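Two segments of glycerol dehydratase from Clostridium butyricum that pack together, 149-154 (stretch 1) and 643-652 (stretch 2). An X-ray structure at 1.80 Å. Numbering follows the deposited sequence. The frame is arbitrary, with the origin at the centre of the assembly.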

# COMPACT_ATOMS: atom_id res chain seq x y z
N CYS A 149 -11.58 -15.70 -22.24
CA CYS A 149 -11.71 -16.86 -23.14
C CYS A 149 -13.05 -17.58 -23.05
O CYS A 149 -13.21 -18.67 -23.59
N ASP A 150 -14.01 -16.98 -22.35
CA ASP A 150 -15.33 -17.59 -22.18
C ASP A 150 -15.27 -18.92 -21.43
O ASP A 150 -16.03 -19.84 -21.73
N VAL A 151 -14.35 -19.03 -20.47
CA VAL A 151 -14.24 -20.26 -19.68
C VAL A 151 -14.70 -19.98 -18.24
O VAL A 151 -15.37 -20.81 -17.62
N PHE A 152 -14.33 -18.81 -17.72
CA PHE A 152 -14.74 -18.44 -16.37
C PHE A 152 -14.89 -16.93 -16.26
O PHE A 152 -14.49 -16.20 -17.16
N THR A 153 -15.50 -16.47 -15.17
CA THR A 153 -15.68 -15.04 -14.95
C THR A 153 -15.39 -14.69 -13.50
O THR A 153 -15.82 -15.39 -12.58
N VAL A 154 -14.66 -13.60 -13.30
CA VAL A 154 -14.33 -13.13 -11.96
C VAL A 154 -14.93 -11.74 -11.82
O VAL A 154 -14.46 -10.91 -11.04
N SER A 643 -27.84 -17.74 -11.63
CA SER A 643 -28.60 -17.91 -12.87
C SER A 643 -27.66 -18.02 -14.08
O SER A 643 -28.12 -18.00 -15.23
N ILE A 644 -26.37 -18.19 -13.82
CA ILE A 644 -25.38 -18.24 -14.90
C ILE A 644 -25.35 -19.50 -15.77
O ILE A 644 -24.72 -19.49 -16.83
N ASN A 645 -26.03 -20.56 -15.35
CA ASN A 645 -26.03 -21.78 -16.16
C ASN A 645 -26.65 -21.55 -17.54
O ASN A 645 -26.30 -22.21 -18.51
N VAL A 646 -27.57 -20.59 -17.63
CA VAL A 646 -28.20 -20.27 -18.90
C VAL A 646 -27.20 -19.50 -19.76
O VAL A 646 -26.94 -19.87 -20.90
N TYR A 647 -26.61 -18.45 -19.19
CA TYR A 647 -25.62 -17.66 -19.92
C TYR A 647 -24.41 -18.49 -20.34
O TYR A 647 -23.95 -18.40 -21.48
N PHE A 648 -23.87 -19.29 -19.42
CA PHE A 648 -22.72 -20.14 -19.73
C PHE A 648 -23.09 -21.08 -20.87
O PHE A 648 -22.29 -21.34 -21.77
N GLY A 649 -24.32 -21.59 -20.84
CA GLY A 649 -24.77 -22.50 -21.88
C GLY A 649 -24.77 -21.86 -23.26
O GLY A 649 -24.44 -22.51 -24.26
N SER A 650 -25.13 -20.59 -23.33
CA SER A 650 -25.16 -19.86 -24.59
C SER A 650 -23.77 -19.69 -25.19
O SER A 650 -23.62 -19.47 -26.39
N LEU A 651 -22.74 -19.79 -24.35
CA LEU A 651 -21.36 -19.64 -24.79
C LEU A 651 -20.66 -20.98 -25.00
O LEU A 651 -19.48 -21.02 -25.33
N THR A 652 -21.40 -22.07 -24.82
CA THR A 652 -20.83 -23.41 -24.95
C THR A 652 -21.36 -24.19 -26.15
O THR A 652 -22.57 -24.25 -26.37

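The contact between these two segments of glycerol dehydratase is a small, mostly nonpolar one, in which a few side chains from one helix and the turn after it meet a short strand and its preceding loop, with no direct hydrogen bond between the stretches and a single water joining them at one end. It illustrates a general principle: segments far apart in sequence, here by at least 491 residues, can pack through van der Waals contact with no direct hydrogen bond between them, while polar groups find partners in their own segment, elsewhere in the structure or in solvent. The buried surface is modest, 220 Å² summed over both sides.

F648 is the central side chain on the helical segment. Its CA-to-CB bond points sideways to the other stretch, but with chi1 at -94°, between the standard wells, and chi2 at 178°, the ring reaches across so that its tip touches three consecutive residues. F648 CZ lies 4.2 Å from T153 CG2, 4.3 Å from V151 O and 4.4 Å from F152 CA. All three approach the ring obliquely. The side chains of V151 (t) and F152 (chi1 p) point away from the helix, so these two residues meet the phenylalanine through backbone atoms.

T153, by contrast, points toward the helix. The t rotamer of T153 directs its methyl group to this side, where T153 CG2 also packs 3.9 Å from I644 CD1, one helical turn before F648. The isoleucine is extended (chi1 t, chi2 t), which carries its terminal methyl out to the threonine. T153 OG1 finds its hydrogen bond next to the stretches instead, so the threonine offers carbon to the contact while its hydroxyl is satisfied.

At the other end, D150 and L651 point toward each other, and their CA atoms, 6.9 Å apart, are the nearest across the stretches. L651 adopts the m, t rotamer, and L651 CD1 comes 3.9 Å from D150 OD1 (chi1 m), a van der Waals approach. The carboxylate gains its polar link through water 1, whose O donates to D150 OD2 at 2.9 Å and to L651 O at 2.8 Å, bridging side chain to main chain where a direct bond is absent.

Within the helical segment, hydroxyls near its end turn back to the main chain: S650 OG donates to Y647 O at 2.7 Å, and T652 OG1 to F648 O at 2.7 Å. Neither residue makes contact with the other stretch.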

# COMPACT_ATOMS: atom_id res chain seq x y z
CB CYS A 149 -10.60 -17.88 -22.84
SG CYS A 149 -8.97 -17.41 -23.41
CB ASP A 150 -16.03 -17.81 -23.53
CG ASP A 150 -16.63 -16.54 -24.10
OD1 ASP A 150 -16.74 -15.53 -23.36
OD2 ASP A 150 -17.02 -16.55 -25.29
CB VAL A 151 -12.80 -20.80 -19.67
CG1 VAL A 151 -12.68 -21.95 -18.67
CG2 VAL A 151 -12.42 -21.30 -21.06
CB PHE A 152 -13.71 -18.96 -15.34
CG PHE A 152 -12.36 -18.31 -15.44
CD1 PHE A 152 -12.11 -17.08 -14.84
CD2 PHE A 152 -11.33 -18.92 -16.16
CE1 PHE A 152 -10.87 -16.47 -14.95
CE2 PHE A 152 -10.08 -18.32 -16.27
CZ PHE A 152 -9.84 -17.09 -15.66
CB THR A 153 -17.13 -14.58 -15.26
OG1 THR A 153 -17.27 -13.21 -14.87
CG2 THR A 153 -18.15 -15.42 -14.51
CB VAL A 154 -12.80 -13.06 -11.72
CG1 VAL A 154 -12.22 -14.47 -11.63
CG2 VAL A 154 -12.13 -12.30 -12.85
CB SER A 643 -29.58 -16.74 -13.09
OG SER A 643 -28.91 -15.48 -13.23
CB ILE A 644 -23.95 -17.98 -14.35
CG1 ILE A 644 -23.06 -17.40 -15.46
CG2 ILE A 644 -23.33 -19.28 -13.83
CD1 ILE A 644 -21.72 -16.89 -14.97
CB ASN A 645 -26.75 -22.93 -15.43
CG ASN A 645 -28.20 -22.61 -15.13
OD1 ASN A 645 -28.50 -21.69 -14.37
ND2 ASN A 645 -29.10 -23.39 -15.72
CB VAL A 646 -29.48 -19.42 -18.69
CG1 VAL A 646 -30.05 -18.99 -20.04
CG2 VAL A 646 -30.51 -20.23 -17.92
CB TYR A 647 -25.14 -16.48 -19.06
CG TYR A 647 -24.09 -15.63 -19.74
CD1 TYR A 647 -24.37 -14.99 -20.94
CD2 TYR A 647 -22.82 -15.47 -19.18
CE1 TYR A 647 -23.41 -14.20 -21.58
CE2 TYR A 647 -21.85 -14.69 -19.81
CZ TYR A 647 -22.16 -14.05 -21.00
OH TYR A 647 -21.21 -13.27 -21.63
CB PHE A 648 -22.29 -20.96 -18.51
CG PHE A 648 -21.19 -20.33 -17.68
CD1 PHE A 648 -20.74 -20.95 -16.51
CD2 PHE A 648 -20.59 -19.13 -18.07
CE1 PHE A 648 -19.70 -20.39 -15.74
CE2 PHE A 648 -19.55 -18.57 -17.31
CZ PHE A 648 -19.11 -19.20 -16.15
CB SER A 650 -25.80 -18.48 -24.40
OG SER A 650 -24.88 -17.57 -23.82
CB LEU A 651 -20.55 -18.83 -23.76
CG LEU A 651 -21.04 -17.43 -23.43
CD1 LEU A 651 -20.21 -16.85 -22.28
CD2 LEU A 651 -20.93 -16.56 -24.67
CB THR A 652 -21.12 -24.22 -23.68
OG1 THR A 652 -20.73 -23.46 -22.53
CG2 THR A 652 -20.35 -25.53 -23.70
O HOH W 1 -18.08 -18.94 -26.47